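Local coordinates for protein phospholipase A1 (PDB 4HYQ) that hydrolyses glycerophospholipids, releasing the fatty acid from the sn-1 position, as a member of the GDSL/SGNH hydrolase family, at residues Ser54-Val57 / Thr58-Leu62. Numbering follows the deposited sequence.
Sequences SGAV and TSDVL
Gly55 and Asp60 meet through a water that donates to Gly55 O (2.9 Å) and to Asp60 OD2. Gly55 has a positive phi (86°), where a side chain would collide with Ser54 O. Ala56 follows, its CA 3.4 Å from Asp60 OD2, while its carbonyl turns to Asn83 ND2. Val57, the N-cap residue, then takes the main grip. Val57 N donates to Asp60 OD2 at 3.1 Å, meeting that oxygen from above the carboxylate, 43° out of the plane. Asp60 can reach back because its CG lies beside its own backbone N and anti to the carbonyl carbon (chi1 -66°). Methyl CG2 of Val57 rests against this carboxylate: Val57 CG2 lies 3.4 Å from Asp60 OD2, and it also touches Ser59 OG at 3.5 Å. In return Val57 O accepts two backbone bonds: a weak one from Asp60 N at 2.9 Å, and one from Val61 N at 3.3 Å whose donor stands nearly in line with the carbonyl. With an alanine at Asp60, the Val57 N-H and the bridging water would probably lose their acceptor, and the first turn would be less firmly tied to the loop. Thr58 OG1 hydrogen-bonds Asp84 OD1, so its polar end is held by a residue outside the turn. This is the reciprocal half of a capping box, the third helical residue gripping the N-cap N-H while valine offers no side-chain cap in return. The half capping box starts helix 58-65 directly after the loop that carries Gly55. Gly55 probably corresponds to the block II glycine of SGNH hydrolases, which in relatives contributes to the oxyanion hole.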
# COMPACT_ATOMS: atom_id res chain seq x y z
N SER A 54 -8.71 -5.38 -0.10
CA SER A 54 -8.99 -3.97 -0.32
C SER A 54 -9.72 -3.41 0.90
O SER A 54 -10.67 -4.03 1.39
CB SER A 54 -9.87 -3.79 -1.57
OG SER A 54 -10.19 -2.42 -1.76
N GLY A 55 -9.29 -2.26 1.39
CA GLY A 55 -9.93 -1.64 2.54
C GLY A 55 -9.44 -2.09 3.91
O GLY A 55 -9.91 -1.57 4.94
N ALA A 56 -8.50 -3.03 3.95
CA ALA A 56 -8.00 -3.55 5.22
C ALA A 56 -7.36 -2.51 6.13
O ALA A 56 -6.65 -1.62 5.65
CB ALA A 56 -6.99 -4.68 4.97
N VAL A 57 -7.62 -2.63 7.43
CA VAL A 57 -6.99 -1.76 8.42
C VAL A 57 -6.14 -2.69 9.27
O VAL A 57 -6.21 -3.91 9.12
CB VAL A 57 -8.01 -1.01 9.31
CG1 VAL A 57 -8.72 0.05 8.45
CG2 VAL A 57 -8.99 -1.97 9.95
N THR A 58 -5.32 -2.13 10.15
CA THR A 58 -4.44 -2.98 10.94
C THR A 58 -5.17 -4.07 11.72
O THR A 58 -4.70 -5.20 11.79
CB THR A 58 -3.57 -2.17 11.92
OG1 THR A 58 -4.40 -1.37 12.76
CG2 THR A 58 -2.60 -1.27 11.15
N SER A 59 -6.33 -3.75 12.30
CA SER A 59 -7.03 -4.77 13.07
C SER A 59 -7.51 -5.91 12.16
O SER A 59 -7.64 -7.05 12.62
CB SER A 59 -8.21 -4.17 13.86
OG SER A 59 -9.22 -3.66 13.02
N ASP A 60 -7.75 -5.63 10.88
CA ASP A 60 -8.17 -6.68 9.96
C ASP A 60 -7.02 -7.63 9.68
O ASP A 60 -7.23 -8.83 9.49
CB ASP A 60 -8.64 -6.13 8.60
CG ASP A 60 -9.90 -5.30 8.68
OD1 ASP A 60 -10.74 -5.53 9.59
OD2 ASP A 60 -10.07 -4.42 7.82
N VAL A 61 -5.80 -7.10 9.60
CA VAL A 61 -4.65 -7.97 9.34
C VAL A 61 -4.53 -8.94 10.51
O VAL A 61 -4.38 -10.15 10.31
CB VAL A 61 -3.34 -7.15 9.17
CG1 VAL A 61 -2.15 -8.09 9.01
CG2 VAL A 61 -3.46 -6.26 7.93
N LEU A 62 -4.64 -8.42 11.72
CA LEU A 62 -4.55 -9.25 12.93
C LEU A 62 -5.68 -10.27 13.03
O LEU A 62 -5.45 -11.42 13.40
CB LEU A 62 -4.57 -8.36 14.17
CG LEU A 62 -3.36 -7.47 14.42
CD1 LEU A 62 -3.70 -6.42 15.48
CD2 LEU A 62 -2.17 -8.32 14.86
O HOH W 1 -11.70 -2.69 6.91